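Local coordinates for phenolic acid decarboxylase (Sedimentibacter hydroxybenzoicus, PDB 7AE5), which catalyses the reversible, non-oxidative decarboxylation of 4-hydroxybenzoate and 3,4-dihydroxybenzoate, using prenylated FMN and manganese as cofactors, at residues N94-K99 against L234-P239; G208-V213 against E229-L234; Y381-I386 against G433-M438; N324-L329 against N344-H349; T271-F276 against R287-V292. All coordinates share one frame; numbering follows the deposited sequence.

Contact 1. Residues N94-K99 against L234-P239; sequences NRRWDK and LQDGVP
Asp236 holds two cations at one oxygen. Lys99 NZ reaches Asp236 OD2 at 2.7 Å and Arg95 NH2 reaches the same OD2 at 2.9 Å, both salt bridges, and they come to it from opposite faces of the carboxylate plane. The guanidinium of Arg95 is turned 71° from that plane, and a weak bond runs from its NH2 to Asp236 OD1. Arg96, extended from CG to NE, crosses the aspartate side chain at about a right angle and sends NH1 to Leu234 O at 2.9 Å, nearly along the C=O axis. Trp97 adds an apolar touch, CE3 to Leu234 CD2 at 4.2 Å.

What positions Asp236 is the end of helix 227-234: with phi at 59° it is the C' residue of a Schellman motif, and Gly237 follows with backbone angles that a side chain would not tolerate. Outside the two segments Glu92 OE2 forms salt bridges with Arg95 NH2 and Arg96 NE. An alanine in place of Asp236 would probably leave the Lys99 ammonium without its carboxylate mate and Arg95 with Glu92 but no second anion. The contact thus ties segment 94-99 to the end of helix 227-234 through ion pairs and one carbonyl.

Contact 2. Residues G208-V213 against E229-L234; sequences GNNPLV and EFVGAL
Val231 stands like a fork against the first turn of helix 211-217, its two methyls doing different work. CG1, anti to the backbone N (chi1 171°), lies 4.1 Å from Leu212 CB and is equally near Val213 CG2. The second branch, Val231 CG2, rests on backbone instead, 3.8 Å from Leu212 O. The side chains of Val213 and Val231 cross obliquely. A branched residue suits this place, since its short, stiff side chain lets the helices come close: the CA atoms of Leu212 and Val231 are 5.9 Å apart. The cofactor region is near: the side chain of Val231 is about 6 Å from that of Glu227, a predicted manganese ligand, and the side chain of Val213 is about 5 Å from that of Val164, predicted to bind prenylated FMN.

One turn after Val231, Leu234 meets Leu212 at a slant. With chi2 at -54°, Leu212 CD1 is set against the root of its partner, 3.6 Å from Leu234 CB, and also lies 3.8 Å from Leu234 CD1. Leu234 in turn lays CG over one face of the Phe230 ring, toward its rim. Phe215 and Met77 also pack here, on Leu234 and Leu212 respectively.

Asn210 caps helix 211-217: its OD1 accepts from Leu212 N at 3.1 Å, the donor standing above the carbonyl plane, while ND2 is bonded to Gln235 OE1. The cap is likely to steady the very turn that carries Leu212. Across the interface the grip is apolar, so it depends on shape.

Contact 3. Residues Y381-I386 against G433-M438; sequences YSKIVI and GMHTKM
Lys437 folds back on itself: chi2 of -70° turns CD towards Ser382 O, and NZ reaches that oxygen at 2.7 Å, from above the carbonyl plane. The same ammonium donates to His435 ND1 at 3.1 Å and is bonded to Met379 O and Pro421 O, so four acceptors surround its three N-H and at least one N-H must be shared. His435 is engaged at both nitrogens: ND1 takes the lysine, and NE2 is hydrogen-bonded to Asp426, consistent with the proton lying on NE2. Tyr381 O sits at the ring edge, 3.2 Å from His435 CE1.

The backbones pair as neighbouring parallel strands, 384-388 and 434-441, of the mixed sheet in the C-terminal domain. Met438 N donates to Lys383 O at 2.8 Å and Val385 N to Met438 O at 2.9 Å, both nearly straight.

Lys383 lies across the imidazole at about a right angle, its CB 3.8 Å from the centroid of the His435 ring in a CH-pi contact. Its NZ has a salt bridge to Asp426 and a hydrogen bond to Val408 O of a second subunit. Ile384 and Met438 run side by side on one sheet face, Ile384 CG1 3.6 Å from Met438 CE, and Leu404 and Val414 of the second subunit pack on them.

Contact 4. Residues N324-L329 against N344-H349; sequences NTSVPL and NAMYTH
Ser326 can be followed out from helix 323-336 to the strand beside it, where it meets Ala345. Its CB lies 3.7 Å from Ala345 N. One bond further, OG, anti to the carbonyl carbon (chi1 -45°), accepts from Ala345 N at 3.0 Å and is itself hydrogen-bonded to Ala322 O one turn back in the chain. The oxygen thus relays between a helix carbonyl and a strand N-H; a short hydroxyl side chain suits the place, where the CA atoms of Ser326 and Ala345 are 4.8 Å apart. Met346 CG also comes within 3.8 Å of Ser326 OG.

Beside the serine, Ala345 turns its methyl to Leu329, CB to CD1 at 3.7 Å. Thr325 OG1, bonded to Met321 O, meets the edge of the His349 imidazole, 3.6 Å from CD2. Helix 324-329 and strand 344-347, part of an edge strand of the C-terminal domain's mixed sheet, run nearly antiparallel, at 153°. Asn344 OD1 accepts from Met346 N, an Asx turn, while ND2 is hydrogen-bonded to Pro394 O and Tyr347 OH.

The His349 side chain is about 9 Å from that of Thr166, predicted to bind prenylated FMN. Chemically, the buried hydroxyls meet their polar needs within the protein, allowing helix and strand to close tightly.

Contact 5. Residues T271-F276 against R287-V292; sequences TVEGPF and RLQCEV
Strand 271-273 pairs antiparallel with the start of strand 287-299. Thr271 and Gln289 form one hydrogen-bonded pair, Gln289 N donating to Thr271 O at 2.8 Å and Thr271 N to Gln289 O at 2.9 Å. Glu273 and Arg287 form the next, with Glu273 N to Arg287 O at 2.7 Å and Arg287 N to Glu273 O at 3.0 Å. Between them Val272 and Leu288 are a non-hydrogen-bonded pair, Val272 CG2 lying 3.9 Å from Leu288 CD2.

The short strand is a branch of the large antiparallel sheet of the Rift-related domain. Beyond it Gly274, at backbone angles that would jam a CB against the preceding carbonyl, leads into cis Pro275. Arg5 of the partner chain ShdD is bonded to Gly274 O.

Thr271 OG1 donates to Glu291 OE2 at 2.7 Å, on the anti side and 28° out of the carboxylate plane. Glu291 OE2 and OE1 also form salt bridges with Lys172 and Arg176 respectively. An alanine for Glu291 would probably leave Thr271 OG1 short of an acceptor and both cations without this mate. Glu273 CB packs on Gln289 CG, 3.6 Å away; Glu273 OE2 pairs with Arg168, predicted to bind prenylated FMN, and with Tyr142.

Contacts 1 and 2 share Leu234 and touch, their centres 10 Å apart, so both act on helix 227-234 and the loop after it. Contact 1 spans 94-99 to 234-239 and encloses contact 2 in sequence; contact 5 follows, then contacts 4 and 3. Contacts 3 and 4, with centres 14 Å apart, both reach the C-terminal domain's mixed sheet and touch through Tyr381 and His349. Contacts 2 and 5 share the Rift-related range, yet their centres are 29 Å apart. Contact 1 meets the C-terminal domain through Trp97, which packs on Val327, Asn324 and Pro328 of helix 323-336, while contact 5 meets ShdD and contacts 3 and 4 a second subunit.

Contact 1. Residues N94-K99 against L234-P239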
# COMPACT_ATOMS: atom_id res chain seq x y z
N ASN C 94 27.26 -22.86 -18.53
CA ASN C 94 26.07 -22.98 -19.36
C ASN C 94 26.38 -23.63 -20.69
O ASN C 94 25.57 -24.39 -21.23
CB ASN C 94 25.44 -21.60 -19.56
CG ASN C 94 24.22 -21.65 -20.46
OD1 ASN C 94 23.22 -22.29 -20.14
ND2 ASN C 94 24.30 -20.98 -21.60
N ARG C 95 27.56 -23.35 -21.25
CA ARG C 95 27.94 -23.95 -22.53
C ARG C 95 28.15 -25.45 -22.40
O ARG C 95 27.80 -26.21 -23.32
CB ARG C 95 29.20 -23.27 -23.06
CG ARG C 95 29.64 -23.75 -24.44
CD ARG C 95 31.03 -23.24 -24.79
NE ARG C 95 32.06 -23.84 -23.94
CZ ARG C 95 32.56 -25.05 -24.12
NH1 ARG C 95 32.16 -25.82 -25.11
NH2 ARG C 95 33.49 -25.49 -23.28
N ARG C 96 28.70 -25.91 -21.28
CA ARG C 96 28.97 -27.33 -21.07
C ARG C 96 27.77 -28.10 -20.55
O ARG C 96 27.81 -29.33 -20.54
CB ARG C 96 30.13 -27.50 -20.09
CG ARG C 96 31.40 -26.73 -20.43
CD ARG C 96 32.58 -27.20 -19.59
NE ARG C 96 33.75 -26.35 -19.76
CZ ARG C 96 34.77 -26.30 -18.92
NH1 ARG C 96 34.80 -27.04 -17.82
NH2 ARG C 96 35.79 -25.48 -19.17
N TRP C 97 26.70 -27.41 -20.15
CA TRP C 97 25.66 -28.03 -19.33
C TRP C 97 24.99 -29.20 -20.03
O TRP C 97 24.71 -30.23 -19.41
CB TRP C 97 24.62 -26.98 -18.93
CG TRP C 97 23.81 -27.37 -17.72
CD1 TRP C 97 22.56 -27.91 -17.71
CD2 TRP C 97 24.20 -27.25 -16.34
NE1 TRP C 97 22.14 -28.13 -16.42
CE2 TRP C 97 23.13 -27.74 -15.56
CE3 TRP C 97 25.35 -26.78 -15.70
CZ2 TRP C 97 23.18 -27.77 -14.17
CZ3 TRP C 97 25.39 -26.81 -14.32
CH2 TRP C 97 24.31 -27.30 -13.57
N ASP C 98 24.70 -29.06 -21.33
CA ASP C 98 23.85 -30.02 -22.03
C ASP C 98 24.63 -30.96 -22.95
O ASP C 98 24.01 -31.68 -23.73
CB ASP C 98 22.78 -29.27 -22.83
CG ASP C 98 21.62 -28.82 -21.97
OD1 ASP C 98 21.42 -29.40 -20.88
OD2 ASP C 98 20.89 -27.89 -22.39
N LYS C 99 25.95 -30.98 -22.86
CA LYS C 99 26.74 -31.84 -23.73
C LYS C 99 26.43 -33.31 -23.48
O LYS C 99 26.48 -33.78 -22.34
CB LYS C 99 28.23 -31.57 -23.53
CG LYS C 99 28.67 -30.18 -23.94
CD LYS C 99 30.12 -29.93 -23.58
CE LYS C 99 31.05 -30.85 -24.35
NZ LYS C 99 32.21 -30.12 -24.94
N LEU C 234 30.48 -31.69 -17.86
CA LEU C 234 31.15 -30.54 -17.25
C LEU C 234 32.65 -30.54 -17.51
O LEU C 234 33.28 -29.49 -17.36
CB LEU C 234 30.87 -30.52 -15.74
CG LEU C 234 29.40 -30.49 -15.33
CD1 LEU C 234 29.27 -30.29 -13.83
CD2 LEU C 234 28.65 -29.40 -16.09
N GLN C 235 33.22 -31.68 -17.89
CA GLN C 235 34.62 -31.76 -18.28
C GLN C 235 34.81 -31.53 -19.77
O GLN C 235 35.80 -32.01 -20.35
CB GLN C 235 35.20 -33.12 -17.88
CG GLN C 235 35.16 -33.38 -16.38
CD GLN C 235 35.87 -34.66 -15.99
OE1 GLN C 235 36.60 -34.70 -15.00
NE2 GLN C 235 35.65 -35.72 -16.76
N ASP C 236 33.88 -30.81 -20.41
CA ASP C 236 33.96 -30.45 -21.83
C ASP C 236 34.04 -31.68 -22.72
O ASP C 236 34.70 -31.67 -23.76
CB ASP C 236 35.14 -29.51 -22.10
CG ASP C 236 34.81 -28.43 -23.11
OD1 ASP C 236 35.73 -27.69 -23.51
OD2 ASP C 236 33.63 -28.33 -23.50
N GLY C 237 33.36 -32.76 -22.33
CA GLY C 237 33.29 -33.95 -23.16
C GLY C 237 34.35 -34.99 -22.91
O GLY C 237 34.62 -35.80 -23.81
N VAL C 238 34.95 -35.01 -21.73
CA VAL C 238 35.97 -36.00 -21.37
C VAL C 238 35.36 -36.94 -20.34
O VAL C 238 35.03 -36.50 -19.22
CB VAL C 238 37.24 -35.33 -20.83
CG1 VAL C 238 38.22 -36.39 -20.33
CG2 VAL C 238 37.89 -34.47 -21.90
N PRO C 239 35.18 -38.22 -20.65
CA PRO C 239 34.54 -39.13 -19.69
C PRO C 239 35.38 -39.31 -18.43
O PRO C 239 36.61 -39.23 -18.46
CB PRO C 239 34.42 -40.44 -20.47
CG PRO C 239 34.59 -40.06 -21.91
CD PRO C 239 35.51 -38.89 -21.91

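Contact 2. Residues G208-V213 against E229-L234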
# COMPACT_ATOMS: atom_id res chain seq x y z
N GLY C 208 36.52 -37.39 -0.81
CA GLY C 208 37.72 -36.97 -1.52
C GLY C 208 37.64 -37.27 -3.00
O GLY C 208 38.12 -38.31 -3.46
N ASN C 209 37.05 -36.35 -3.77
CA ASN C 209 36.73 -36.61 -5.16
C ASN C 209 37.23 -35.48 -6.06
O ASN C 209 37.57 -34.39 -5.60
CB ASN C 209 35.22 -36.78 -5.36
CG ASN C 209 34.69 -38.07 -4.79
OD1 ASN C 209 35.06 -39.16 -5.23
ND2 ASN C 209 33.82 -37.97 -3.79
N ASN C 210 37.26 -35.79 -7.36
CA ASN C 210 37.33 -34.84 -8.45
C ASN C 210 36.33 -33.72 -8.15
O ASN C 210 35.17 -34.00 -7.85
CB ASN C 210 37.01 -35.56 -9.77
CG ASN C 210 36.91 -34.64 -10.97
OD1 ASN C 210 37.09 -33.42 -10.88
ND2 ASN C 210 36.62 -35.23 -12.13
N PRO C 211 36.76 -32.45 -8.19
CA PRO C 211 35.83 -31.36 -7.83
C PRO C 211 34.56 -31.33 -8.66
O PRO C 211 33.53 -30.83 -8.17
CB PRO C 211 36.68 -30.10 -8.04
CG PRO C 211 37.86 -30.53 -8.86
CD PRO C 211 38.11 -31.95 -8.46
N LEU C 212 34.58 -31.84 -9.89
CA LEU C 212 33.36 -31.86 -10.69
C LEU C 212 32.38 -32.92 -10.20
O LEU C 212 31.17 -32.77 -10.38
CB LEU C 212 33.68 -32.09 -12.16
CG LEU C 212 33.99 -30.85 -13.00
CD1 LEU C 212 32.88 -29.82 -12.89
CD2 LEU C 212 35.32 -30.26 -12.61
N VAL C 213 32.88 -33.99 -9.58
CA VAL C 213 32.00 -35.01 -9.03
C VAL C 213 31.22 -34.44 -7.85
O VAL C 213 30.00 -34.59 -7.76
CB VAL C 213 32.81 -36.26 -8.62
CG1 VAL C 213 31.93 -37.23 -7.85
CG2 VAL C 213 33.40 -36.92 -9.85
N GLU C 229 27.70 -39.23 -16.31
CA GLU C 229 27.76 -38.62 -17.63
C GLU C 229 27.72 -37.10 -17.55
O GLU C 229 28.34 -36.42 -18.38
CB GLU C 229 26.62 -39.14 -18.50
N PHE C 230 27.00 -36.56 -16.57
CA PHE C 230 26.97 -35.11 -16.40
C PHE C 230 28.34 -34.58 -15.99
O PHE C 230 28.75 -33.51 -16.44
CB PHE C 230 25.91 -34.71 -15.37
CG PHE C 230 25.75 -33.23 -15.21
CD1 PHE C 230 25.35 -32.45 -16.28
CD2 PHE C 230 26.00 -32.61 -14.00
CE1 PHE C 230 25.21 -31.08 -16.14
CE2 PHE C 230 25.85 -31.25 -13.85
CZ PHE C 230 25.45 -30.48 -14.93
N VAL C 231 29.05 -35.32 -15.14
CA VAL C 231 30.43 -34.96 -14.81
C VAL C 231 31.27 -34.88 -16.08
O VAL C 231 32.06 -33.95 -16.26
CB VAL C 231 31.03 -35.96 -13.80
CG1 VAL C 231 32.52 -35.71 -13.63
CG2 VAL C 231 30.31 -35.86 -12.47
N GLY C 232 31.09 -35.84 -16.99
CA GLY C 232 31.78 -35.78 -18.26
C GLY C 232 31.38 -34.56 -19.08
O GLY C 232 32.22 -33.96 -19.75
N ALA C 233 30.10 -34.19 -19.02
CA ALA C 233 29.65 -33.00 -19.74
C ALA C 233 30.30 -31.74 -19.18
O ALA C 233 30.63 -30.81 -19.93
CB ALA C 233 28.13 -32.90 -19.69
N LEU C 234 30.48 -31.69 -17.86
CA LEU C 234 31.15 -30.54 -17.25
C LEU C 234 32.65 -30.54 -17.51
O LEU C 234 33.28 -29.49 -17.36
CB LEU C 234 30.87 -30.52 -15.74
CG LEU C 234 29.40 -30.49 -15.33
CD1 LEU C 234 29.27 -30.29 -13.83
CD2 LEU C 234 28.65 -29.40 -16.09

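Contact 3. Residues Y381-I386 against G433-M438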
# COMPACT_ATOMS: atom_id res chain seq x y z
N TYR C 381 11.07 -20.75 -4.01
CA TYR C 381 12.32 -20.31 -3.39
C TYR C 381 12.55 -18.81 -3.52
O TYR C 381 12.89 -18.14 -2.54
CB TYR C 381 13.51 -21.05 -4.01
CG TYR C 381 13.83 -22.39 -3.38
CD1 TYR C 381 13.21 -23.55 -3.82
CD2 TYR C 381 14.75 -22.48 -2.35
CE1 TYR C 381 13.51 -24.77 -3.26
CE2 TYR C 381 15.06 -23.70 -1.78
CZ TYR C 381 14.43 -24.84 -2.23
OH TYR C 381 14.73 -26.06 -1.66
N SER C 382 12.38 -18.27 -4.72
CA SER C 382 12.88 -16.94 -5.06
C SER C 382 11.99 -15.88 -4.42
O SER C 382 10.84 -15.70 -4.83
CB SER C 382 12.94 -16.78 -6.57
OG SER C 382 14.00 -17.55 -7.11
N LYS C 383 12.52 -15.17 -3.43
CA LYS C 383 11.78 -14.13 -2.72
C LYS C 383 12.14 -12.73 -3.19
O LYS C 383 11.25 -11.88 -3.31
CB LYS C 383 12.02 -14.24 -1.21
CG LYS C 383 11.27 -13.22 -0.39
CD LYS C 383 11.49 -13.42 1.09
CE LYS C 383 12.95 -13.24 1.46
NZ LYS C 383 13.21 -13.50 2.91
N ILE C 384 13.41 -12.47 -3.47
CA ILE C 384 13.87 -11.15 -3.89
C ILE C 384 14.44 -11.28 -5.30
O ILE C 384 15.44 -11.98 -5.51
CB ILE C 384 14.92 -10.57 -2.93
CG1 ILE C 384 14.32 -10.47 -1.52
CG2 ILE C 384 15.38 -9.20 -3.41
CD1 ILE C 384 15.31 -10.04 -0.46
N VAL C 385 13.81 -10.61 -6.26
CA VAL C 385 14.17 -10.71 -7.67
C VAL C 385 14.50 -9.32 -8.18
O VAL C 385 13.63 -8.44 -8.21
CB VAL C 385 13.03 -11.34 -8.50
CG1 VAL C 385 13.45 -11.47 -9.95
CG2 VAL C 385 12.65 -12.69 -7.92
N ILE C 386 15.75 -9.13 -8.58
CA ILE C 386 16.23 -7.87 -9.14
C ILE C 386 16.51 -8.08 -10.62
O ILE C 386 17.21 -9.03 -10.99
CB ILE C 386 17.49 -7.37 -8.41
CG1 ILE C 386 17.24 -7.29 -6.90
CG2 ILE C 386 17.93 -6.02 -8.96
CD1 ILE C 386 18.50 -7.19 -6.08
N GLY C 433 6.58 -20.97 5.50
CA GLY C 433 6.37 -21.66 4.25
C GLY C 433 5.71 -20.83 3.17
O GLY C 433 5.65 -21.28 2.02
N MET C 434 5.20 -19.65 3.50
CA MET C 434 4.63 -18.73 2.53
C MET C 434 5.54 -17.53 2.35
O MET C 434 6.23 -17.10 3.29
CB MET C 434 3.23 -18.25 2.96
CG MET C 434 2.29 -19.38 3.30
SD MET C 434 1.70 -20.24 1.83
CE MET C 434 0.95 -18.89 0.92
N HIS C 435 5.56 -16.99 1.13
CA HIS C 435 6.39 -15.85 0.79
C HIS C 435 5.52 -14.64 0.47
O HIS C 435 4.41 -14.76 -0.05
CB HIS C 435 7.29 -16.14 -0.41
CG HIS C 435 8.67 -16.58 -0.04
ND1 HIS C 435 9.46 -17.31 -0.90
CD2 HIS C 435 9.40 -16.39 1.08
CE1 HIS C 435 10.62 -17.55 -0.31
NE2 HIS C 435 10.61 -17.00 0.89
N THR C 436 6.05 -13.47 0.81
CA THR C 436 5.65 -12.22 0.19
C THR C 436 6.80 -11.83 -0.72
O THR C 436 7.91 -11.55 -0.25
CB THR C 436 5.36 -11.14 1.23
OG1 THR C 436 4.10 -11.40 1.85
CG2 THR C 436 5.30 -9.80 0.56
N LYS C 437 6.56 -11.86 -2.03
CA LYS C 437 7.62 -11.68 -3.00
C LYS C 437 7.94 -10.20 -3.19
O LYS C 437 7.09 -9.33 -3.02
CB LYS C 437 7.24 -12.29 -4.35
CG LYS C 437 6.81 -13.75 -4.28
CD LYS C 437 7.98 -14.67 -3.97
CE LYS C 437 7.60 -16.12 -4.22
NZ LYS C 437 8.71 -17.05 -3.86
N MET C 438 9.20 -9.93 -3.55
CA MET C 438 9.65 -8.58 -3.85
C MET C 438 10.33 -8.58 -5.21
O MET C 438 11.36 -9.23 -5.39
CB MET C 438 10.60 -8.04 -2.78
CG MET C 438 10.78 -6.53 -2.84
SD MET C 438 12.00 -5.84 -1.71
CE MET C 438 12.72 -7.32 -1.00

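Contact 4. Residues N324-L329 against N344-H349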
# COMPACT_ATOMS: atom_id res chain seq x y z
N ASN C 324 25.45 -23.83 -10.27
CA ASN C 324 24.63 -24.99 -10.62
C ASN C 324 23.16 -24.76 -10.31
O ASN C 324 22.30 -25.50 -10.80
CB ASN C 324 25.13 -26.24 -9.91
CG ASN C 324 25.50 -25.98 -8.46
OD1 ASN C 324 25.89 -24.87 -8.10
ND2 ASN C 324 25.40 -27.01 -7.63
N THR C 325 22.85 -23.75 -9.49
CA THR C 325 21.47 -23.31 -9.33
C THR C 325 21.07 -22.34 -10.43
O THR C 325 19.94 -22.36 -10.92
CB THR C 325 21.27 -22.67 -7.96
OG1 THR C 325 21.63 -23.60 -6.93
CG2 THR C 325 19.83 -22.23 -7.76
N SER C 326 22.02 -21.50 -10.86
CA SER C 326 21.70 -20.39 -11.76
C SER C 326 21.57 -20.84 -13.21
O SER C 326 20.73 -20.31 -13.95
CB SER C 326 22.77 -19.31 -11.65
OG SER C 326 23.09 -19.04 -10.29
N VAL C 327 22.39 -21.80 -13.64
CA VAL C 327 22.35 -22.25 -15.04
C VAL C 327 21.00 -22.87 -15.41
O VAL C 327 20.46 -22.53 -16.47
CB VAL C 327 23.53 -23.17 -15.34
CG1 VAL C 327 23.36 -23.84 -16.70
CG2 VAL C 327 24.83 -22.38 -15.31
N PRO C 328 20.42 -23.78 -14.61
CA PRO C 328 19.09 -24.30 -14.99
C PRO C 328 18.02 -23.23 -15.07
O PRO C 328 17.22 -23.23 -16.01
CB PRO C 328 18.79 -25.32 -13.88
CG PRO C 328 20.12 -25.72 -13.38
CD PRO C 328 20.95 -24.48 -13.43
N LEU C 329 17.98 -22.29 -14.11
CA LEU C 329 16.99 -21.22 -14.17
C LEU C 329 17.20 -20.35 -15.40
O LEU C 329 16.23 -19.92 -16.04
CB LEU C 329 17.06 -20.37 -12.90
CG LEU C 329 16.56 -21.03 -11.61
CD1 LEU C 329 16.88 -20.16 -10.41
CD2 LEU C 329 15.06 -21.29 -11.70
N ASN C 344 21.70 -14.71 -12.01
CA ASN C 344 22.52 -14.88 -10.82
C ASN C 344 21.58 -15.29 -9.69
O ASN C 344 20.93 -14.44 -9.06
CB ASN C 344 23.28 -13.59 -10.50
CG ASN C 344 23.97 -13.62 -9.14
OD1 ASN C 344 24.01 -14.64 -8.46
ND2 ASN C 344 24.53 -12.48 -8.74
N ALA C 345 21.51 -16.59 -9.43
CA ALA C 345 20.66 -17.16 -8.39
C ALA C 345 21.49 -17.81 -7.29
O ALA C 345 21.16 -18.89 -6.79
CB ALA C 345 19.67 -18.16 -8.98
N MET C 346 22.58 -17.16 -6.89
CA MET C 346 23.60 -17.76 -6.03
C MET C 346 23.35 -17.56 -4.54
O MET C 346 24.18 -18.00 -3.74
CB MET C 346 24.97 -17.18 -6.37
CG MET C 346 25.41 -17.33 -7.81
SD MET C 346 27.09 -16.72 -8.06
CE MET C 346 27.19 -15.45 -6.80
N TYR C 347 22.25 -16.93 -4.14
CA TYR C 347 22.12 -16.42 -2.78
C TYR C 347 21.06 -17.22 -2.02
O TYR C 347 19.86 -17.09 -2.28
CB TYR C 347 21.80 -14.93 -2.83
CG TYR C 347 22.82 -14.19 -3.65
CD1 TYR C 347 24.16 -14.20 -3.28
CD2 TYR C 347 22.46 -13.50 -4.80
CE1 TYR C 347 25.11 -13.53 -4.04
CE2 TYR C 347 23.40 -12.83 -5.55
CZ TYR C 347 24.73 -12.85 -5.17
OH TYR C 347 25.67 -12.19 -5.92
N THR C 348 21.53 -18.04 -1.08
CA THR C 348 20.68 -18.89 -0.24
C THR C 348 19.78 -19.77 -1.10
O THR C 348 18.55 -19.73 -1.03
CB THR C 348 19.86 -18.05 0.74
OG1 THR C 348 20.66 -16.94 1.20
CG2 THR C 348 19.45 -18.89 1.94
N HIS C 349 20.44 -20.59 -1.93
CA HIS C 349 19.76 -21.51 -2.85
C HIS C 349 18.71 -20.80 -3.69
O HIS C 349 17.59 -21.29 -3.88
CB HIS C 349 19.14 -22.69 -2.10
CG HIS C 349 19.10 -23.95 -2.90
ND1 HIS C 349 18.66 -25.15 -2.38
CD2 HIS C 349 19.45 -24.20 -4.19
CE1 HIS C 349 18.74 -26.08 -3.31
NE2 HIS C 349 19.21 -25.53 -4.42

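Contact 5. Residues T271-F276 against R287-V292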
# COMPACT_ATOMS: atom_id res chain seq x y z
N THR C 271 17.33 -42.95 14.93
CA THR C 271 18.10 -42.46 16.06
C THR C 271 18.33 -40.97 15.90
O THR C 271 18.26 -40.42 14.80
CB THR C 271 19.45 -43.19 16.19
OG1 THR C 271 20.20 -43.02 14.98
CG2 THR C 271 19.24 -44.67 16.45
N VAL C 272 18.63 -40.32 17.03
CA VAL C 272 18.78 -38.87 17.08
C VAL C 272 19.95 -38.42 16.22
O VAL C 272 21.12 -38.70 16.53
CB VAL C 272 18.96 -38.38 18.53
CG1 VAL C 272 18.88 -36.87 18.60
CG2 VAL C 272 17.91 -39.02 19.43
N GLU C 273 19.65 -37.73 15.12
CA GLU C 273 20.66 -37.12 14.26
C GLU C 273 20.56 -35.61 14.37
O GLU C 273 19.47 -35.04 14.40
CB GLU C 273 20.47 -37.56 12.80
CG GLU C 273 21.60 -37.14 11.87
CD GLU C 273 21.36 -35.78 11.22
OE1 GLU C 273 20.25 -35.23 11.37
OE2 GLU C 273 22.29 -35.27 10.57
N GLY C 274 21.72 -34.95 14.42
CA GLY C 274 21.76 -33.51 14.56
C GLY C 274 22.03 -33.08 15.98
O GLY C 274 22.17 -33.90 16.89
N PRO C 275 22.09 -31.75 16.21
CA PRO C 275 21.90 -30.73 15.18
C PRO C 275 23.12 -30.55 14.28
O PRO C 275 24.19 -31.08 14.57
CB PRO C 275 21.64 -29.45 16.00
CG PRO C 275 21.81 -29.82 17.45
CD PRO C 275 22.45 -31.16 17.51
N PHE C 276 22.93 -29.82 13.19
CA PHE C 276 24.01 -29.55 12.26
C PHE C 276 23.67 -28.28 11.49
O PHE C 276 22.51 -27.89 11.40
CB PHE C 276 24.24 -30.72 11.29
CG PHE C 276 25.50 -30.59 10.47
CD1 PHE C 276 26.74 -30.75 11.05
CD2 PHE C 276 25.43 -30.31 9.11
CE1 PHE C 276 27.90 -30.62 10.30
CE2 PHE C 276 26.58 -30.19 8.35
CZ PHE C 276 27.81 -30.34 8.95
N ARG C 287 16.52 -34.61 15.02
CA ARG C 287 15.40 -35.44 14.61
C ARG C 287 15.82 -36.91 14.66
O ARG C 287 17.01 -37.23 14.69
CB ARG C 287 14.91 -35.09 13.20
CG ARG C 287 14.39 -33.67 13.06
CD ARG C 287 12.88 -33.60 13.23
NE ARG C 287 12.37 -32.24 13.06
CZ ARG C 287 12.41 -31.30 13.99
NH1 ARG C 287 12.91 -31.54 15.19
NH2 ARG C 287 11.94 -30.09 13.71
N LEU C 288 14.82 -37.78 14.68
CA LEU C 288 15.06 -39.23 14.64
C LEU C 288 15.20 -39.63 13.18
O LEU C 288 14.21 -39.79 12.46
CB LEU C 288 13.93 -39.98 15.32
CG LEU C 288 13.85 -39.86 16.84
CD1 LEU C 288 12.50 -40.33 17.35
CD2 LEU C 288 14.98 -40.64 17.49
N GLN C 289 16.44 -39.79 12.73
CA GLN C 289 16.75 -40.07 11.33
C GLN C 289 17.34 -41.46 11.19
O GLN C 289 17.46 -42.22 12.16
CB GLN C 289 17.69 -39.00 10.78
CG GLN C 289 17.29 -37.59 11.18
CD GLN C 289 16.92 -36.71 9.99
OE1 GLN C 289 16.34 -37.18 9.01
NE2 GLN C 289 17.24 -35.43 10.08
N CYS C 290 17.71 -41.80 9.96
CA CYS C 290 18.14 -43.15 9.65
C CYS C 290 19.62 -43.33 9.93
O CYS C 290 20.40 -42.37 9.90
CB CYS C 290 17.87 -43.47 8.18
SG CYS C 290 16.15 -43.82 7.82
N GLU C 291 20.02 -44.57 10.20
CA GLU C 291 21.42 -44.93 10.31
C GLU C 291 21.84 -45.89 9.21
O GLU C 291 21.04 -46.66 8.67
CB GLU C 291 21.75 -45.55 11.67
CG GLU C 291 21.75 -44.58 12.83
CD GLU C 291 22.43 -45.16 14.06
OE1 GLU C 291 22.96 -46.28 13.98
OE2 GLU C 291 22.45 -44.48 15.11
N VAL C 292 23.13 -45.82 8.89
CA VAL C 292 23.76 -46.66 7.88
C VAL C 292 24.85 -47.47 8.56
O VAL C 292 25.70 -46.91 9.26
CB VAL C 292 24.34 -45.83 6.72
CG1 VAL C 292 25.08 -46.72 5.71
CG2 VAL C 292 23.24 -45.03 6.04